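Local coordinates for dihydrodipicolinate synthase family protein (Sinorhizobium meliloti, PDB 4DNH), which is of unknown function but folds as a closed eight-stranded TIM barrel and is probably an enzyme related to dihydrodipicolinate synthase, at residues A[25-30]-A[70-75]; A[35-39]-A[113-117]; A[176-182]-A[222-226]. All coordinates share one frame; numbering follows the deposited sequence.

Contact 1 of 3, residues A[25-30]-A[70-75]; sequences FNSRDA and RLWDLG
Phe25, Ser27 and Arg28 lie against Asp73, Leu74 and Gly75 in a surface contact of the TIM barrel, where the loop running toward the first barrel strand, 37-40, passes over the C-terminal end of helix 61-73. That helix finishes in a Schellman motif: Gly75 has a positive phi and its N bonds to Trp72 O at 3.0 Å. Two donors of the loop converge on one carbonyl. Arg28 N reaches Asp73 O at 2.9 Å in the carbonyl plane, with an N-H...O angle of 165°, while Ser27 OG comes to Asp73 O at 3.1 Å, tilted out of that plane. The Asp73 carboxylate itself is engaged by Arg110, and the Arg28 guanidinium by Glu291. With CG anti to the backbone N (chi1 -178°), Phe25 lays its ring across the helix end, where Leu74 CD2 stands over the centre of one face, 3.6 Å from the ring centroid, as a CH-pi contact. Arg70, extended from CG to NE, brings CG to the ring edge and NH1 to 3.5 Å from Phe25 CD2, the guanidinium and ring planes 48° apart. An alanine here loses CG and the guanidinium, and would probably open a gap beside Phe25 CD2 and CE2, leaving the ring held chiefly by Leu74 and Asp73. Further along the loop, the methyl carbon Ala30 CB rests 3.5 Å from Gly75 O.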
loop_
_atom_site.group_PDB
_atom_site.type_symbol
_atom_site.label_atom_id
_atom_site.label_comp_id
_atom_site.label_asym_id
_atom_site.label_seq_id
_atom_site.Cartn_x
_atom_site.Cartn_y
_atom_site.Cartn_z
ATOM N N PHE A 25 -9.866 13.708 12.789
ATOM C CA PHE A 25 -8.589 13.980 12.146
ATOM C C PHE A 25 -7.818 14.888 13.083
ATOM O O PHE A 25 -8.355 15.892 13.560
ATOM C CB PHE A 25 -8.854 14.680 10.817
ATOM C CG PHE A 25 -7.624 14.991 10.016
ATOM C CD1 PHE A 25 -6.704 15.947 10.449
ATOM C CD2 PHE A 25 -7.412 14.368 8.789
ATOM C CE1 PHE A 25 -5.580 16.250 9.700
ATOM C CE2 PHE A 25 -6.283 14.669 8.033
ATOM C CZ PHE A 25 -5.367 15.613 8.489
ATOM N N ASN A 26 -6.577 14.521 13.388
ATOM C CA ASN A 26 -5.722 15.357 14.231
ATOM C C ASN A 26 -4.294 15.328 13.695
ATOM O O ASN A 26 -3.711 14.264 13.518
ATOM C CB ASN A 26 -5.807 14.911 15.700
ATOM C CG ASN A 26 -5.160 15.896 16.676
ATOM O OD1 ASN A 26 -4.877 15.539 17.818
ATOM N ND2 ASN A 26 -4.935 17.134 16.243
ATOM N N SER A 27 -3.763 16.502 13.387
ATOM C CA SER A 27 -2.393 16.655 12.905
ATOM C C SER A 27 -1.404 16.094 13.928
ATOM O O SER A 27 -1.591 16.273 15.117
ATOM C CB SER A 27 -2.098 18.143 12.670
ATOM O OG SER A 27 -1.285 18.334 11.524
ATOM N N ARG A 28 -0.367 15.405 13.464
ATOM C CA ARG A 28 0.563 14.703 14.352
ATOM C C ARG A 28 1.930 14.610 13.714
ATOM O O ARG A 28 2.064 14.578 12.487
ATOM C CB ARG A 28 0.082 13.271 14.680
ATOM C CG ARG A 28 -1.160 13.179 15.551
ATOM C CD ARG A 28 -1.494 11.762 16.007
ATOM N NE ARG A 28 -2.769 11.781 16.720
ATOM C CZ ARG A 28 -3.961 11.620 16.144
ATOM N NH1 ARG A 28 -5.058 11.688 16.886
ATOM N NH2 ARG A 28 -4.061 11.373 14.831
ATOM N N ASP A 29 2.933 14.558 14.582
ATOM C CA ASP A 29 4.337 14.440 14.230
ATOM C C ASP A 29 4.702 12.979 14.412
ATOM O O ASP A 29 4.293 12.363 15.401
ATOM C CB ASP A 29 5.162 15.302 15.210
ATOM C CG ASP A 29 6.592 15.539 14.746
ATOM O OD1 ASP A 29 7.313 14.564 14.439
ATOM O OD2 ASP A 29 7.006 16.720 14.710
ATOM N N ALA A 30 5.479 12.431 13.479
ATOM C CA ALA A 30 5.895 11.021 13.539
ATOM C C ALA A 30 6.619 10.665 14.844
ATOM O O ALA A 30 6.583 9.514 15.287
ATOM C CB ALA A 30 6.751 10.656 12.335
ATOM N N ARG A 70 -2.107 15.169 3.174
ATOM C CA ARG A 70 -2.986 14.617 4.206
ATOM C C ARG A 70 -2.247 13.567 5.033
ATOM O O ARG A 70 -2.367 13.544 6.273
ATOM C CB ARG A 70 -4.240 13.996 3.574
ATOM C CG ARG A 70 -5.341 13.598 4.546
ATOM C CD ARG A 70 -6.472 12.929 3.775
ATOM N NE ARG A 70 -7.291 11.981 4.546
ATOM C CZ ARG A 70 -8.277 12.333 5.374
ATOM N NH1 ARG A 70 -8.561 13.630 5.574
ATOM N NH2 ARG A 70 -8.971 11.391 6.017
ATOM N N LEU A 71 -1.473 12.712 4.356
ATOM C CA LEU A 71 -0.737 11.653 5.061
ATOM C C LEU A 71 0.381 12.249 5.893
ATOM O O LEU A 71 0.527 11.919 7.062
ATOM C CB LEU A 71 -0.198 10.556 4.124
ATOM C CG LEU A 71 -1.181 9.637 3.396
ATOM C CD1 LEU A 71 -0.424 8.716 2.441
ATOM C CD2 LEU A 71 -2.039 8.819 4.347
ATOM N N TRP A 72 1.168 13.133 5.294
ATOM C CA TRP A 72 2.211 13.821 6.059
ATOM C C TRP A 72 1.674 14.552 7.252
ATOM O O TRP A 72 2.297 14.495 8.308
ATOM C CB TRP A 72 3.050 14.711 5.177
ATOM C CG TRP A 72 3.868 13.923 4.187
ATOM C CD1 TRP A 72 4.524 12.713 4.402
ATOM C CD2 TRP A 72 4.157 14.268 2.785
ATOM N NE1 TRP A 72 5.177 12.301 3.268
ATOM C CE2 TRP A 72 4.999 13.183 2.261
ATOM C CE3 TRP A 72 3.816 15.330 1.939
ATOM C CZ2 TRP A 72 5.469 13.182 0.951
ATOM C CZ3 TRP A 72 4.290 15.313 0.619
ATOM C CH2 TRP A 72 5.096 14.261 0.140
ATOM N N ASP A 73 0.502 15.183 7.109
ATOM C CA ASP A 73 -0.170 15.933 8.206
ATOM C C ASP A 73 -0.466 15.056 9.402
ATOM O O ASP A 73 -0.384 15.510 10.541
ATOM C CB ASP A 73 -1.512 16.531 7.752
ATOM C CG ASP A 73 -1.353 17.763 6.868
ATOM O OD1 ASP A 73 -0.233 18.300 6.752
ATOM O OD2 ASP A 73 -2.369 18.192 6.274
ATOM N N LEU A 74 -0.831 13.803 9.127
ATOM C CA LEU A 74 -1.167 12.840 10.165
ATOM C C LEU A 74 0.069 12.128 10.722
ATOM O O LEU A 74 -0.045 11.269 11.609
ATOM C CB LEU A 74 -2.183 11.821 9.642
ATOM C CG LEU A 74 -3.581 12.353 9.296
ATOM C CD1 LEU A 74 -4.325 11.335 8.452
ATOM C CD2 LEU A 74 -4.417 12.713 10.515
ATOM N N GLY A 75 1.240 12.480 10.200
ATOM C CA GLY A 75 2.493 11.912 10.675
ATOM C C GLY A 75 2.923 10.642 9.978
ATOM O O GLY A 75 4.006 10.132 10.261
#

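Contact 2 of 3, residues A[35-39]-A[113-117]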
loop_
_atom_site.group_PDB
_atom_site.type_symbol
_atom_site.label_atom_id
_atom_site.label_comp_id
_atom_site.label_asym_id
_atom_site.label_seq_id
_atom_site.Cartn_x
_atom_site.Cartn_y
_atom_site.Cartn_z
ATOM N N ARG A 35 6.647 3.629 16.309
ATOM C CA ARG A 35 6.787 2.798 15.116
ATOM C C ARG A 35 7.119 3.673 13.923
ATOM O O ARG A 35 6.796 4.859 13.931
ATOM C CB ARG A 35 5.480 2.063 14.820
ATOM C CG ARG A 35 5.019 1.085 15.889
ATOM C CD ARG A 35 5.831 -0.192 15.874
ATOM N NE ARG A 35 5.391 -1.110 16.922
ATOM C CZ ARG A 35 5.871 -1.117 18.162
ATOM N NH1 ARG A 35 6.816 -0.256 18.523
ATOM N NH2 ARG A 35 5.404 -1.984 19.047
ATOM N N VAL A 36 7.745 3.080 12.902
ATOM C CA VAL A 36 7.882 3.691 11.567
ATOM C C VAL A 36 6.784 3.191 10.614
ATOM O O VAL A 36 6.792 2.030 10.175
ATOM C CB VAL A 36 9.268 3.414 10.952
ATOM C CG1 VAL A 36 9.391 4.072 9.580
ATOM C CG2 VAL A 36 10.364 3.916 11.877
ATOM N N ALA A 37 5.848 4.083 10.289
ATOM C CA ALA A 37 4.636 3.730 9.557
ATOM C C ALA A 37 4.527 4.507 8.269
ATOM O O ALA A 37 4.560 5.738 8.286
ATOM C CB ALA A 37 3.416 3.997 10.411
ATOM N N PHE A 38 4.381 3.778 7.160
ATOM C CA PHE A 38 4.106 4.351 5.849
ATOM C C PHE A 38 2.712 3.947 5.420
ATOM O O PHE A 38 2.282 2.809 5.644
ATOM C CB PHE A 38 5.007 3.729 4.789
ATOM C CG PHE A 38 6.432 4.186 4.829
ATOM C CD1 PHE A 38 7.369 3.509 5.598
ATOM C CD2 PHE A 38 6.855 5.235 4.032
ATOM C CE1 PHE A 38 8.696 3.912 5.606
ATOM C CE2 PHE A 38 8.180 5.631 4.033
ATOM C CZ PHE A 38 9.101 4.974 4.824
ATOM N N ALA A 39 2.026 4.854 4.743
ATOM C CA ALA A 39 0.887 4.452 3.955
ATOM C C ALA A 39 1.294 4.364 2.473
ATOM O O ALA A 39 1.934 5.274 1.928
ATOM C CB ALA A 39 -0.261 5.414 4.167
ATOM N N ALA A 113 8.118 15.405 6.075
ATOM C CA ALA A 113 7.631 14.528 5.028
ATOM C C ALA A 113 8.530 13.311 4.799
ATOM O O ALA A 113 9.577 13.421 4.150
ATOM C CB ALA A 113 7.437 15.309 3.737
ATOM N N LEU A 114 8.116 12.159 5.330
ATOM C CA LEU A 114 8.833 10.909 5.115
ATOM C C LEU A 114 8.255 10.210 3.876
ATOM O O LEU A 114 7.039 10.108 3.702
ATOM C CB LEU A 114 8.740 10.020 6.353
ATOM C CG LEU A 114 9.084 8.516 6.268
ATOM C CD1 LEU A 114 10.589 8.262 6.245
ATOM C CD2 LEU A 114 8.440 7.766 7.431
ATOM N N ILE A 115 9.138 9.728 3.013
ATOM C CA ILE A 115 8.757 9.237 1.706
ATOM C C ILE A 115 9.849 8.326 1.177
ATOM O O ILE A 115 11.041 8.574 1.379
ATOM C CB ILE A 115 8.431 10.403 0.711
ATOM C CG1 ILE A 115 8.174 9.871 -0.702
ATOM C CG2 ILE A 115 9.528 11.478 0.716
ATOM C CD1 ILE A 115 7.266 10.746 -1.529
ATOM N N ALA A 116 9.424 7.252 0.520
ATOM C CA ALA A 116 10.327 6.325 -0.131
ATOM C C ALA A 116 9.626 5.850 -1.386
ATOM O O ALA A 116 8.394 5.700 -1.404
ATOM C CB ALA A 116 10.665 5.155 0.789
ATOM N N CYS A 117 10.413 5.583 -2.418
ATOM C CA CYS A 117 9.892 5.477 -3.761
ATOM C C CYS A 117 10.140 4.122 -4.361
ATOM O O CYS A 117 11.280 3.653 -4.380
ATOM C CB CYS A 117 10.554 6.538 -4.627
ATOM S SG CYS A 117 10.396 8.177 -3.892
#
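Phe38 and Leu114 meet at about a right angle inside the TIM barrel, joining strands 37-40 and 115-119, which are not neighbours in the sheet because strand 77-80 runs between them. The separation is plain in the backbones: Phe38 CA and Ile115 CA are 7.9 Å apart, so side chains have to span the gap. Phe38 and Leu114 do most of this. Phe38 CG is anti to the carbonyl carbon (chi1 -74°), which carries the ring toward the other strand and presents CE2 and CZ as the leading atoms. Leu114 answers with its branch point, CG lying 3.8 Å from Phe38 CE2. Its CD2 methyl sits over one ring face, displaced toward the rim, 4.2 Å from the ring centroid of Phe38 and 23° off the normal, a CH-pi contact. At the ring edge, near its plane, Ile115 C comes to 4.3 Å from Phe38 CE2, and Ala116 CB stands 4.1 Å from that same CE2. Val36 CG1 adds a looser touch, 4.4 Å from Leu114 CD2. Ala39 and Ile115 turn outward instead, onto Leu71 and Trp72 of helix 61-73, as the alternation of a barrel strand requires. No hydrogen bond crosses the contact; the strand 37-40 is aligned by backbone bonds to Gly77 and Ala274, which implies that Phe38 and Leu114 contribute nonpolar, shape-dependent filling at the N-terminal end of the barrel.

Contact 3 of 3, residues A[176-182]-A[222-226]; sequences DRVLSQV and HAAKV
Lys225 gathers backbone carbonyls at the C-terminal end of helix 168-181, tying together two successive helix-to-strand turns of the TIM barrel: the one leading into strand 186-191 and the one leading into strand 226-232. Its ammonium nitrogen has three acceptors. NZ donates to Val182 O at 2.7 Å and to Leu179 O at 2.9 Å, the latter tilted 18° from the carbonyl plane; a weak third bond joins Lys225 NZ to Ser180 O at 3.3 Å. The bends at chi2 (83°) and chi4 (-55°) fold the chain round Leu179 O, so that NZ arrives among carbonyls of the last turn and of the residue beyond it. A positive charge placed there would probably interact well with the negative end of the helix dipole. Within the helix, Ser180 N is satisfied by Asp176 O and Gln181 N by Val178 O, while the backbone of Lys225 is hydrogen-bonded to Val186 at the start of strand 186-191. His222, the first residue to leave the helical conformation after helix 208-221, packs one turn back along helix 168-181, against Asp176 and Leu179. Asp176 OD1 meets its ring at the edge and in plane, 3.2 Å from His222 CE1, with carboxylate and ring nearly coplanar. Over one ring face, toward the rim, lies Leu179 CB, 4.2 Å from the centroid of His222 in a CH-pi contact. The Leu179 side chain continues toward Ile188 of strand 186-191, its CD1 ending 4.0 Å from Val226 CG2.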
loop_
_atom_site.group_PDB
_atom_site.type_symbol
_atom_site.label_atom_id
_atom_site.label_comp_id
_atom_site.label_asym_id
_atom_site.label_seq_id
_atom_site.Cartn_x
_atom_site.Cartn_y
_atom_site.Cartn_z
ATOM N N ASP A 176 22.585 -8.863 -5.496
ATOM C CA ASP A 176 23.972 -8.594 -5.134
ATOM C C ASP A 176 24.488 -7.351 -5.877
ATOM O O ASP A 176 25.083 -6.465 -5.256
ATOM C CB ASP A 176 24.858 -9.835 -5.360
ATOM C CG ASP A 176 26.350 -9.547 -5.188
ATOM O OD1 ASP A 176 26.762 -8.937 -4.169
ATOM O OD2 ASP A 176 27.122 -9.955 -6.084
ATOM N N ARG A 177 24.248 -7.269 -7.186
ATOM C CA ARG A 177 24.690 -6.099 -7.931
ATOM C C ARG A 177 23.861 -4.870 -7.569
ATOM O O ARG A 177 24.411 -3.826 -7.223
ATOM C CB ARG A 177 24.714 -6.336 -9.447
ATOM C CG ARG A 177 25.576 -5.303 -10.185
ATOM C CD ARG A 177 26.251 -5.868 -11.428
ATOM N NE ARG A 177 27.190 -6.943 -11.104
ATOM C CZ ARG A 177 27.722 -7.786 -11.991
ATOM N NH1 ARG A 177 27.413 -7.693 -13.280
ATOM N NH2 ARG A 177 28.569 -8.731 -11.587
ATOM N N VAL A 178 22.543 -5.012 -7.628
ATOM C CA VAL A 178 21.630 -3.928 -7.294
ATOM C C VAL A 178 21.969 -3.294 -5.937
ATOM O O VAL A 178 22.205 -2.081 -5.868
ATOM C CB VAL A 178 20.148 -4.378 -7.359
ATOM C CG1 VAL A 178 19.227 -3.301 -6.802
ATOM C CG2 VAL A 178 19.747 -4.709 -8.792
ATOM N N LEU A 179 22.036 -4.109 -4.883
ATOM C CA LEU A 179 22.224 -3.587 -3.525
ATOM C C LEU A 179 23.608 -3.023 -3.236
ATOM O O LEU A 179 23.741 -2.117 -2.420
ATOM C CB LEU A 179 21.858 -4.621 -2.463
ATOM C CG LEU A 179 20.372 -4.886 -2.232
ATOM C CD1 LEU A 179 20.189 -6.115 -1.349
ATOM C CD2 LEU A 179 19.683 -3.667 -1.625
ATOM N N SER A 180 24.637 -3.556 -3.889
ATOM C CA SER A 180 25.975 -2.991 -3.737
ATOM C C SER A 180 26.096 -1.663 -4.481
ATOM O O SER A 180 27.026 -0.897 -4.233
ATOM C CB SER A 180 27.056 -3.973 -4.199
ATOM O OG SER A 180 27.011 -4.149 -5.601
ATOM N N GLN A 181 25.148 -1.387 -5.377
ATOM C CA GLN A 181 25.178 -0.160 -6.167
ATOM C C GLN A 181 24.154 0.916 -5.777
ATOM O O GLN A 181 24.174 2.020 -6.329
ATOM C CB GLN A 181 25.087 -0.479 -7.654
ATOM C CG GLN A 181 26.429 -0.851 -8.253
ATOM C CD GLN A 181 26.432 -0.765 -9.764
ATOM O OE1 GLN A 181 26.038 0.252 -10.341
ATOM N NE2 GLN A 181 26.880 -1.837 -10.416
ATOM N N VAL A 182 23.264 0.614 -4.833
ATOM C CA VAL A 182 22.341 1.634 -4.323
ATOM C C VAL A 182 23.177 2.628 -3.527
ATOM O O VAL A 182 24.262 2.288 -3.066
ATOM C CB VAL A 182 21.230 1.054 -3.415
ATOM C CG1 VAL A 182 20.051 2.011 -3.327
ATOM C CG2 VAL A 182 20.728 -0.265 -3.951
ATOM N N HIS A 222 23.715 -8.063 2.589
ATOM C CA HIS A 222 23.752 -6.610 2.382
ATOM C C HIS A 222 23.009 -5.829 3.441
ATOM O O HIS A 222 22.319 -4.856 3.133
ATOM C CB HIS A 222 23.247 -6.250 0.980
ATOM C CG HIS A 222 23.941 -6.995 -0.141
ATOM N ND1 HIS A 222 25.146 -6.627 -0.624
ATOM C CD2 HIS A 222 23.545 -8.114 -0.883
ATOM C CE1 HIS A 222 25.510 -7.468 -1.614
ATOM N NE2 HIS A 222 24.527 -8.378 -1.772
ATOM N N ALA A 223 23.169 -6.232 4.701
ATOM C CA ALA A 223 22.426 -5.645 5.833
ATOM C C ALA A 223 22.499 -4.110 5.957
ATOM O O ALA A 223 21.463 -3.446 6.176
ATOM C CB ALA A 223 22.838 -6.309 7.138
ATOM N N ALA A 224 23.710 -3.558 5.812
ATOM C CA ALA A 224 23.930 -2.102 5.867
ATOM C C ALA A 224 23.176 -1.356 4.757
ATOM O O ALA A 224 22.734 -0.225 4.948
ATOM C CB ALA A 224 25.418 -1.776 5.817
ATOM N N LYS A 225 23.027 -2.005 3.608
ATOM C CA LYS A 225 22.289 -1.443 2.484
ATOM C C LYS A 225 20.782 -1.696 2.522
ATOM O O LYS A 225 20.078 -1.348 1.578
ATOM C CB LYS A 225 22.870 -1.941 1.157
ATOM C CG LYS A 225 23.436 -0.835 0.285
ATOM C CD LYS A 225 24.855 -0.442 0.660
ATOM C CE LYS A 225 25.377 0.645 -0.273
ATOM N NZ LYS A 225 25.283 0.241 -1.705
ATOM N N VAL A 226 20.289 -2.295 3.608
ATOM C CA VAL A 226 18.868 -2.655 3.716
ATOM C C VAL A 226 18.245 -2.098 4.998
ATOM O O VAL A 226 18.498 -2.604 6.091
ATOM C CB VAL A 226 18.659 -4.191 3.609
ATOM C CG1 VAL A 226 17.216 -4.584 3.904
ATOM C CG2 VAL A 226 19.056 -4.693 2.225
#

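How the contacts relate
All three contacts belong to one TIM barrel. Contacts 1 and 2 are close neighbours, with centres 12 Å apart, and their segments alternate along the chain in the order 25-30, 35-39, 70-75, 113-117. Contact 2 uses strand 37-40 and contact 1 the helix 61-73 that follows it in the chain, and they touch directly: Trp72 NE1 is 2.9 Å from Leu114 O, a probable hydrogen bond, and Trp72 packs on Ala113. Contact 3 opens only after both have closed, its centre 20 Å from that of contact 2 and 32 Å from that of contact 1, without touching either. Contacts 1 and 2 thus form one continuous region from the outer loop to the barrel interior, while contact 3 joins the turns before strands 186-191 and 226-232 independently of it.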